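Local coordinates for protein diphosphomevalonate decarboxylase, putative (Trypanosoma brucei, PDB 2HKE) that probably catalyses the ATP-dependent decarboxylation of (R)-5-diphosphomevalonate to isopentenyl diphosphate in the mevalonate pathway of isoprenoid and sterol synthesis, at residues Arg285-Ala289 and Leu300-Asp306; Tyr279-Lys283 and Glu309-Met313; Gln184-Leu190 and Phe356-Ser362. The protein carries 1 engineered substitution. One frame throughout, in Å; residues are numbered along the deposited sequence.

Contact 1. Residues Arg285-Ala289 and Leu300-Asp306; sequences RTALA and LFVLKED
Arg285 and Asp306 meet head-on, the guanidinium presenting its two terminal nitrogens end-on to the two carboxylate oxygens. NH1 of Arg285 lies 3.0 Å from OD2 of Asp306, and NH2 of Arg285 stands equally far, 3.0 Å, from OD1 of Asp306; both bonds run within the guanidinium plane. The two flat groups are not coplanar, however. Their planes are turned 39° apart, and both oxygens are met from above the carboxylate plane. Arg285 reaches this position with CG lodged between its backbone N and carbonyl carbon (chi1 66°) and the chain extended from there to NE, while CB of Ala287 lies against one guanidinium face. A water takes up OD2 of Asp306 as well, donating to it and to the carbonyl O of Ala287 and accepting from N of Leu303. These residues close the open end of a β-hairpin, strands 288-291 and 298-303, at the border of the five-stranded sheet of the C-terminal domain. Inside the hairpin, Ala289 and Phe301 form an antiparallel hydrogen-bonded pair: N of Phe301 is 2.8 Å from O of Ala289, and N of Ala289 is 3.0 Å from O of Phe301. The side chains of this pair also touch: CB of Ala289 sits at the edge of the Phe301 ring, 4.1 Å from CD2 of Phe301. Leu288, on the other side of the sheet, brings CD1 to 3.8 Å from CB of Val302, also touching CB of Leu300.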
loop_
_atom_site.group_PDB
_atom_site.type_symbol
_atom_site.label_atom_id
_atom_site.label_comp_id
_atom_site.label_asym_id
_atom_site.label_seq_id
_atom_site.Cartn_x
_atom_site.Cartn_y
_atom_site.Cartn_z
ATOM N N ARG A 285 -25.211 8.954 7.037
ATOM C CA ARG A 285 -24.787 8.091 5.980
ATOM C C ARG A 285 -23.298 7.823 6.131
ATOM O O ARG A 285 -22.588 8.504 6.867
ATOM C CB ARG A 285 -25.069 8.708 4.590
ATOM C CG ARG A 285 -24.262 9.935 4.314
ATOM C CD ARG A 285 -24.617 10.510 2.969
ATOM N NE ARG A 285 -24.005 11.809 2.793
ATOM C CZ ARG A 285 -22.832 12.053 2.207
ATOM N NH1 ARG A 285 -22.095 11.096 1.692
ATOM N NH2 ARG A 285 -22.393 13.304 2.148
ATOM N N THR A 286 -22.856 6.809 5.427
ATOM C CA THR A 286 -21.437 6.441 5.393
ATOM C C THR A 286 -20.734 7.358 4.379
ATOM O O THR A 286 -20.678 7.074 3.186
ATOM C CB THR A 286 -21.265 5.000 5.077
ATOM O OG1 THR A 286 -22.021 4.201 6.033
ATOM C CG2 THR A 286 -19.733 4.622 5.165
ATOM N N ALA A 287 -20.272 8.496 4.895
ATOM C CA ALA A 287 -19.571 9.484 4.100
ATOM C C ALA A 287 -18.058 9.261 4.056
ATOM O O ALA A 287 -17.342 9.795 3.182
ATOM C CB ALA A 287 -19.914 10.885 4.631
ATOM N N LEU A 288 -17.543 8.519 5.029
ATOM C CA LEU A 288 -16.090 8.489 5.299
ATOM C C LEU A 288 -15.770 7.076 5.746
ATOM O O LEU A 288 -16.509 6.515 6.536
ATOM C CB LEU A 288 -15.703 9.530 6.378
ATOM C CG LEU A 288 -14.236 9.706 6.744
ATOM C CD1 LEU A 288 -13.364 10.130 5.477
ATOM C CD2 LEU A 288 -14.058 10.728 7.888
ATOM N N ALA A 289 -14.697 6.488 5.204
ATOM C CA ALA A 289 -14.242 5.170 5.597
ATOM C C ALA A 289 -12.823 5.226 6.069
ATOM O O ALA A 289 -12.022 6.033 5.565
ATOM C CB ALA A 289 -14.320 4.165 4.406
ATOM N N LEU A 300 -7.989 6.818 4.828
ATOM C CA LEU A 300 -9.381 7.230 4.777
ATOM C C LEU A 300 -9.782 7.245 3.339
ATOM O O LEU A 300 -8.970 7.648 2.493
ATOM C CB LEU A 300 -9.537 8.646 5.328
ATOM C CG LEU A 300 -9.210 8.786 6.793
ATOM C CD1 LEU A 300 -8.884 10.244 7.102
ATOM C CD2 LEU A 300 -10.384 8.250 7.683
ATOM N N PHE A 301 -11.002 6.844 3.071
ATOM C CA PHE A 301 -11.571 6.982 1.740
ATOM C C PHE A 301 -12.770 7.899 1.851
ATOM O O PHE A 301 -13.574 7.784 2.798
ATOM C CB PHE A 301 -12.039 5.646 1.215
ATOM C CG PHE A 301 -10.979 4.597 1.192
ATOM C CD1 PHE A 301 -9.839 4.753 0.411
ATOM C CD2 PHE A 301 -11.106 3.459 1.947
ATOM C CE1 PHE A 301 -8.845 3.775 0.389
ATOM C CE2 PHE A 301 -10.093 2.470 1.926
ATOM C CZ PHE A 301 -8.972 2.641 1.126
ATOM N N VAL A 302 -12.934 8.769 0.864
ATOM C CA VAL A 302 -13.997 9.755 0.897
ATOM C C VAL A 302 -14.205 10.237 -0.525
ATOM O O VAL A 302 -13.264 10.226 -1.309
ATOM C CB VAL A 302 -13.590 10.947 1.817
ATOM C CG1 VAL A 302 -12.351 11.671 1.279
ATOM C CG2 VAL A 302 -14.766 11.928 2.029
ATOM N N LEU A 303 -15.427 10.588 -0.896
ATOM C CA LEU A 303 -15.624 11.228 -2.215
ATOM C C LEU A 303 -15.156 12.662 -2.176
ATOM O O LEU A 303 -15.269 13.322 -1.152
ATOM C CB LEU A 303 -17.081 11.176 -2.608
ATOM C CG LEU A 303 -17.635 9.757 -2.808
ATOM C CD1 LEU A 303 -19.107 9.762 -3.370
ATOM C CD2 LEU A 303 -16.721 8.850 -3.668
ATOM N N LYS A 304 -14.670 13.163 -3.318
ATOM C CA LYS A 304 -14.178 14.543 -3.426
ATOM C C LYS A 304 -15.107 15.606 -2.847
ATOM O O LYS A 304 -14.675 16.474 -2.092
ATOM C CB LYS A 304 -13.876 14.836 -4.897
ATOM C CG LYS A 304 -12.930 15.976 -5.081
ATOM C CD LYS A 304 -12.351 16.080 -6.498
ATOM C CE LYS A 304 -11.376 17.278 -6.450
ATOM N NZ LYS A 304 -10.844 17.893 -7.768
ATOM N N GLU A 305 -16.380 15.555 -3.213
ATOM C CA GLU A 305 -17.416 16.481 -2.692
ATOM C C GLU A 305 -17.471 16.539 -1.156
ATOM O O GLU A 305 -17.773 17.587 -0.549
ATOM C CB GLU A 305 -18.793 16.147 -3.292
ATOM C CG GLU A 305 -19.326 14.793 -2.892
ATOM C CD GLU A 305 -20.400 14.241 -3.859
ATOM O OE1 GLU A 305 -21.459 14.929 -4.041
ATOM O OE2 GLU A 305 -20.149 13.149 -4.460
ATOM N N ASP A 306 -17.165 15.408 -0.517
ATOM C CA ASP A 306 -17.301 15.280 0.917
ATOM C C ASP A 306 -15.988 15.546 1.640
ATOM O O ASP A 306 -15.971 15.632 2.856
ATOM C CB ASP A 306 -17.763 13.869 1.261
ATOM C CG ASP A 306 -19.236 13.629 0.917
ATOM O OD1 ASP A 306 -20.008 14.613 0.943
ATOM O OD2 ASP A 306 -19.629 12.469 0.625
HETATM O O HOH W 1 -17.911 10.360 0.635
#

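Contact 2. Residues Tyr279-Lys283 and Glu309-Met313; sequences YNAKK and EAVAM
The CA atoms of Tyr279 and Met313 are the nearest pair across two helical segments, 279-283 and 309-313, whose axes pass 12.5 Å apart with their N-to-C directions 126° from each other. The contact joins the C-terminal end of helix 267-283 to helix 307-317 in the C-terminal domain; between them in sequence lies hairpin 288-303, whose Leu288 touches both Tyr279 and Met313. Large side chains must span the gap, and Tyr279 does most of it. With CG anti to its backbone N (chi1 -178°), its ring extends toward the other helix, held between two aliphatic groups. CG of Lys283 lies over the ring centre on one face. On the opposite face CE of Met313 sits 4.0 Å from the ring centroid in a CH-pi contact, displaced toward CG of Tyr279, while SD of Met313 approaches obliquely in a Met-aromatic contact. Farther out, OE1 of an extended Glu309 lies at the ring edge, 2.4 Å from OH of Tyr279, modelled too close for the exact length of this hydrogen bond to be trusted; the carboxylate stands almost perpendicular to the ring. Lys283, bent at chi2 and chi3, folds across the tyrosine and delivers NZ to OE1 of Glu309 at 2.7 Å, on the syn side and 26° out of the carboxylate plane. OE1 of Glu309 is thus where the lysine ammonium and tyrosine hydroxyl meet, and the nearby lysine charge would probably favour the ionised carboxylate.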
loop_
_atom_site.group_PDB
_atom_site.type_symbol
_atom_site.label_atom_id
_atom_site.label_comp_id
_atom_site.label_asym_id
_atom_site.label_seq_id
_atom_site.Cartn_x
_atom_site.Cartn_y
_atom_site.Cartn_z
ATOM N N TYR A 279 -18.932 10.580 13.013
ATOM C CA TYR A 279 -19.217 11.484 11.894
ATOM C C TYR A 279 -20.284 10.913 10.987
ATOM O O TYR A 279 -21.223 11.584 10.641
ATOM C CB TYR A 279 -17.946 11.720 11.106
ATOM C CG TYR A 279 -18.088 12.665 9.944
ATOM C CD1 TYR A 279 -18.527 13.967 10.145
ATOM C CD2 TYR A 279 -17.775 12.265 8.659
ATOM C CE1 TYR A 279 -18.621 14.834 9.104
ATOM C CE2 TYR A 279 -17.889 13.141 7.584
ATOM C CZ TYR A 279 -18.310 14.419 7.824
ATOM O OH TYR A 279 -18.435 15.307 6.757
ATOM N N ASN A 280 -20.142 9.664 10.602
ATOM C CA ASN A 280 -21.059 9.039 9.680
ATOM C C ASN A 280 -22.428 8.993 10.362
ATOM O O ASN A 280 -23.459 9.209 9.723
ATOM C CB ASN A 280 -20.567 7.638 9.373
ATOM C CG ASN A 280 -19.427 7.606 8.373
ATOM O OD1 ASN A 280 -19.236 8.557 7.570
ATOM N ND2 ASN A 280 -18.658 6.503 8.398
ATOM N N ALA A 281 -22.423 8.706 11.651
ATOM C CA ALA A 281 -23.683 8.668 12.439
ATOM C C ALA A 281 -24.407 10.031 12.384
ATOM O O ALA A 281 -25.629 10.086 12.121
ATOM C CB ALA A 281 -23.395 8.197 13.874
ATOM N N LYS A 282 -23.647 11.115 12.566
ATOM C CA LYS A 282 -24.189 12.482 12.545
ATOM C C LYS A 282 -24.641 12.887 11.158
ATOM O O LYS A 282 -25.647 13.562 10.986
ATOM C CB LYS A 282 -23.151 13.509 12.955
ATOM C CG LYS A 282 -22.990 13.813 14.349
ATOM C CD LYS A 282 -24.202 14.525 15.016
ATOM C CE LYS A 282 -23.757 14.859 16.431
ATOM N NZ LYS A 282 -24.852 14.682 17.441
ATOM N N LYS A 283 -23.922 12.439 10.160
ATOM C CA LYS A 283 -24.271 12.710 8.777
ATOM C C LYS A 283 -25.478 11.916 8.356
ATOM O O LYS A 283 -26.189 12.324 7.461
ATOM C CB LYS A 283 -23.102 12.349 7.880
ATOM C CG LYS A 283 -21.919 13.261 8.036
ATOM C CD LYS A 283 -22.080 14.563 7.298
ATOM C CE LYS A 283 -21.680 14.459 5.874
ATOM N NZ LYS A 283 -21.937 15.798 5.259
ATOM N N GLU A 309 -15.314 18.905 4.131
ATOM C CA GLU A 309 -15.990 18.833 5.429
ATOM C C GLU A 309 -15.334 17.792 6.284
ATOM O O GLU A 309 -15.136 18.017 7.487
ATOM C CB GLU A 309 -17.472 18.493 5.320
ATOM C CG GLU A 309 -18.237 18.647 6.651
ATOM C CD GLU A 309 -19.696 18.335 6.526
ATOM O OE1 GLU A 309 -20.056 17.124 6.577
ATOM O OE2 GLU A 309 -20.477 19.302 6.345
ATOM N N ALA A 310 -15.039 16.640 5.687
ATOM C CA ALA A 310 -14.403 15.550 6.437
ATOM C C ALA A 310 -13.079 16.000 7.071
ATOM O O ALA A 310 -12.822 15.740 8.244
ATOM C CB ALA A 310 -14.247 14.267 5.510
ATOM N N VAL A 311 -12.241 16.681 6.302
ATOM C CA VAL A 311 -10.965 17.136 6.769
ATOM C C VAL A 311 -11.142 18.242 7.833
ATOM O O VAL A 311 -10.449 18.215 8.868
ATOM C CB VAL A 311 -10.062 17.567 5.626
ATOM C CG1 VAL A 311 -8.773 18.203 6.175
ATOM C CG2 VAL A 311 -9.777 16.391 4.692
ATOM N N ALA A 312 -12.106 19.141 7.625
ATOM C CA ALA A 312 -12.448 20.154 8.649
ATOM C C ALA A 312 -12.846 19.487 9.973
ATOM O O ALA A 312 -12.433 19.934 11.066
ATOM C CB ALA A 312 -13.602 21.081 8.173
ATOM N N MET A 313 -13.654 18.445 9.867
ATOM C CA MET A 313 -14.111 17.679 11.045
ATOM C C MET A 313 -12.924 17.068 11.730
ATOM O O MET A 313 -12.772 17.183 12.952
ATOM C CB MET A 313 -15.128 16.622 10.605
ATOM C CG MET A 313 -15.647 15.746 11.704
ATOM S SD MET A 313 -14.589 14.311 12.033
ATOM C CE MET A 313 -14.576 13.361 10.466
#

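Contact 3. Residues Gln184-Leu190 and Phe356-Ser362; sequences QVMCAVL and FEMLLQS
Ala188 places its methyl squarely over the Phe356 ring, CB lying 3.6 Å from the centroid and only 6° off the ring normal in a CH-pi contact. Leu190 comes at the same ring from its edge: the leucine and phenylalanine side chains run side by side, pointing the same way, with CD2 of Leu190 3.7 Å from CD1 of Phe356. CD1 of Leu359 packs beside Ala188 as well. Across the other face of the sheet, Val189 turns CG2 onto CG of Met358 at 3.5 Å, whereas its other methyl, CG1, held anti to the backbone N (chi1 -178°), meets CB of Glu357 with the two side chains nearly perpendicular. The two strands that carry these side chains run antiparallel in the five-stranded sheet of the C-terminal GHMP-type domain, with hydrogen-bonded pairs at Val185-Ser362 and Cys187-Leu360. N of Val185 is 2.8 Å from O of Ser362, and N of Leu360 is 2.9 Å from O of Cys187. Between these pairs, CG of Met186 rests against CB of Gln361, and SD of Met186 leads away toward Val311. At the far end, the Gln184 and Gln361 side chains meet obliquely with their amide planes 24° apart. The backbone carries most of the polar bonding between the strands; the buried glutamine amides add just one weak bond, NE2 of Gln361 to OE1 of Gln184 at 2.9 Å, OE1 of Gln361 being satisfied by N of Asp329.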
loop_
_atom_site.group_PDB
_atom_site.type_symbol
_atom_site.label_atom_id
_atom_site.label_comp_id
_atom_site.label_asym_id
_atom_site.label_seq_id
_atom_site.Cartn_x
_atom_site.Cartn_y
_atom_site.Cartn_z
ATOM N N GLN A 184 -11.413 9.522 -3.283
ATOM C CA GLN A 184 -10.153 10.103 -2.860
ATOM C C GLN A 184 -9.624 9.309 -1.706
ATOM O O GLN A 184 -10.409 8.702 -0.982
ATOM C CB GLN A 184 -10.359 11.534 -2.357
ATOM C CG GLN A 184 -10.919 12.527 -3.379
ATOM C CD GLN A 184 -10.046 12.711 -4.604
ATOM O OE1 GLN A 184 -8.910 13.123 -4.502
ATOM N NE2 GLN A 184 -10.612 12.471 -5.796
ATOM N N VAL A 185 -8.306 9.326 -1.538
ATOM C CA VAL A 185 -7.663 8.600 -0.439
ATOM C C VAL A 185 -6.890 9.588 0.423
ATOM O O VAL A 185 -6.200 10.485 -0.108
ATOM C CB VAL A 185 -6.654 7.578 -0.969
ATOM C CG1 VAL A 185 -5.992 6.801 0.202
ATOM C CG2 VAL A 185 -7.331 6.626 -1.954
ATOM N N MET A 186 -6.975 9.430 1.738
ATOM C CA MET A 186 -6.085 10.190 2.614
ATOM C C MET A 186 -5.368 9.260 3.531
ATOM O O MET A 186 -5.746 8.111 3.681
ATOM C CB MET A 186 -6.845 11.274 3.357
ATOM C CG MET A 186 -7.503 12.347 2.480
ATOM S SD MET A 186 -8.286 13.651 3.452
ATOM C CE MET A 186 -9.778 12.889 4.104
ATOM N N CYS A 187 -4.264 9.722 4.093
ATOM C CA CYS A 187 -3.601 8.985 5.159
ATOM C C CYS A 187 -3.313 9.990 6.298
ATOM O O CYS A 187 -2.561 10.938 6.117
ATOM C CB CYS A 187 -2.356 8.345 4.674
ATOM S SG CYS A 187 -1.596 7.312 5.948
ATOM N N ALA A 188 -3.957 9.770 7.433
ATOM C CA ALA A 188 -3.666 10.487 8.662
ATOM C C ALA A 188 -2.574 9.704 9.404
ATOM O O ALA A 188 -2.810 8.603 9.961
ATOM C CB ALA A 188 -4.932 10.659 9.500
ATOM N N VAL A 189 -1.353 10.204 9.282
ATOM C CA VAL A 189 -0.217 9.601 9.902
ATOM C C VAL A 189 -0.192 9.838 11.400
ATOM O O VAL A 189 -0.256 10.974 11.854
ATOM C CB VAL A 189 1.088 10.031 9.193
ATOM C CG1 VAL A 189 2.280 9.375 9.796
ATOM C CG2 VAL A 189 0.939 9.699 7.708
ATOM N N LEU A 190 -0.097 8.729 12.136
ATOM C CA LEU A 190 -0.085 8.704 13.581
ATOM C C LEU A 190 1.211 8.099 14.119
ATOM O O LEU A 190 1.883 7.322 13.434
ATOM C CB LEU A 190 -1.309 7.955 14.109
ATOM C CG LEU A 190 -2.672 8.500 13.675
ATOM C CD1 LEU A 190 -3.817 7.500 13.895
ATOM C CD2 LEU A 190 -2.921 9.841 14.370
ATOM N N PHE A 356 -2.030 15.248 13.741
ATOM C CA PHE A 356 -1.425 14.151 12.974
ATOM C C PHE A 356 0.040 14.472 12.729
ATOM O O PHE A 356 0.457 15.658 12.720
ATOM C CB PHE A 356 -2.116 13.963 11.618
ATOM C CG PHE A 356 -3.601 13.720 11.700
ATOM C CD1 PHE A 356 -4.139 12.808 12.610
ATOM C CD2 PHE A 356 -4.460 14.348 10.796
ATOM C CE1 PHE A 356 -5.502 12.576 12.672
ATOM C CE2 PHE A 356 -5.876 14.113 10.886
ATOM C CZ PHE A 356 -6.354 13.207 11.796
ATOM N N GLU A 357 0.826 13.438 12.466
ATOM C CA GLU A 357 2.202 13.651 12.052
ATOM C C GLU A 357 2.177 14.309 10.668
ATOM O O GLU A 357 3.005 15.142 10.352
ATOM C CB GLU A 357 2.960 12.351 12.025
ATOM C CG GLU A 357 3.018 11.629 13.327
ATOM C CD GLU A 357 3.619 12.519 14.420
ATOM O OE1 GLU A 357 4.848 12.777 14.345
ATOM O OE2 GLU A 357 2.847 12.987 15.291
ATOM N N MET A 358 1.202 13.925 9.849
ATOM C CA MET A 358 0.989 14.540 8.558
ATOM C C MET A 358 -0.328 14.030 8.049
ATOM O O MET A 358 -0.847 13.043 8.553
ATOM C CB MET A 358 2.088 14.176 7.556
ATOM C CG MET A 358 1.827 12.963 6.723
ATOM S SD MET A 358 3.122 12.776 5.467
ATOM C CE MET A 358 4.314 12.429 6.677
ATOM N N LEU A 359 -0.859 14.720 7.066
ATOM C CA LEU A 359 -2.085 14.305 6.383
ATOM C C LEU A 359 -1.867 14.333 4.888
ATOM O O LEU A 359 -1.660 15.408 4.317
ATOM C CB LEU A 359 -3.244 15.231 6.726
ATOM C CG LEU A 359 -4.590 14.893 6.094
ATOM C CD1 LEU A 359 -5.089 13.535 6.588
ATOM C CD2 LEU A 359 -5.618 15.971 6.400
ATOM N N LEU A 360 -1.904 13.145 4.283
ATOM C CA LEU A 360 -1.623 12.954 2.861
ATOM C C LEU A 360 -2.945 12.897 2.153
ATOM O O LEU A 360 -3.860 12.344 2.705
ATOM C CB LEU A 360 -0.921 11.616 2.665
ATOM C CG LEU A 360 -0.546 11.150 1.274
ATOM C CD1 LEU A 360 0.326 12.213 0.501
ATOM C CD2 LEU A 360 0.154 9.819 1.381
ATOM N N GLN A 361 -3.063 13.514 0.984
ATOM C CA GLN A 361 -4.226 13.285 0.124
ATOM C C GLN A 361 -3.766 12.853 -1.242
ATOM O O GLN A 361 -2.791 13.367 -1.754
ATOM C CB GLN A 361 -5.146 14.512 0.083
ATOM C CG GLN A 361 -6.295 14.464 -0.963
ATOM C CD GLN A 361 -5.856 14.852 -2.352
ATOM O OE1 GLN A 361 -4.961 15.666 -2.510
ATOM N NE2 GLN A 361 -6.517 14.288 -3.386
ATOM N N SER A 362 -4.477 11.881 -1.814
ATOM C CA SER A 362 -4.208 11.401 -3.165
ATOM C C SER A 362 -5.493 11.052 -3.880
ATOM O O SER A 362 -6.449 10.581 -3.273
ATOM C CB SER A 362 -3.273 10.176 -3.100
ATOM O OG SER A 362 -3.162 9.477 -4.325
#

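Contacts 1 and 3 belong to one five-stranded sheet: strand 298-303 of contact 1 lies directly beside strand 183-189 of contact 3, joined through Leu300 O to Met186 N and Val302 O to Gln184 N. Contact 2 links the helices that flank the hairpin along the chain; Asn280 bonds to Ala287 and Leu288, and Val311 packs on Met186. All three are largely buried, but contact 1 reaches the surface through Arg285 and contact 2 partly through Lys283 and Glu309, whereas in contact 3 Glu357 alone is partly exposed. Contact 3 lies closest to the chain's centre, about 13 Å from centre to centre, against about 19 and 25 Å. Charged pairs appear at the two outer contacts, whereas backbone bonds and apolar side chains dominate contact 3.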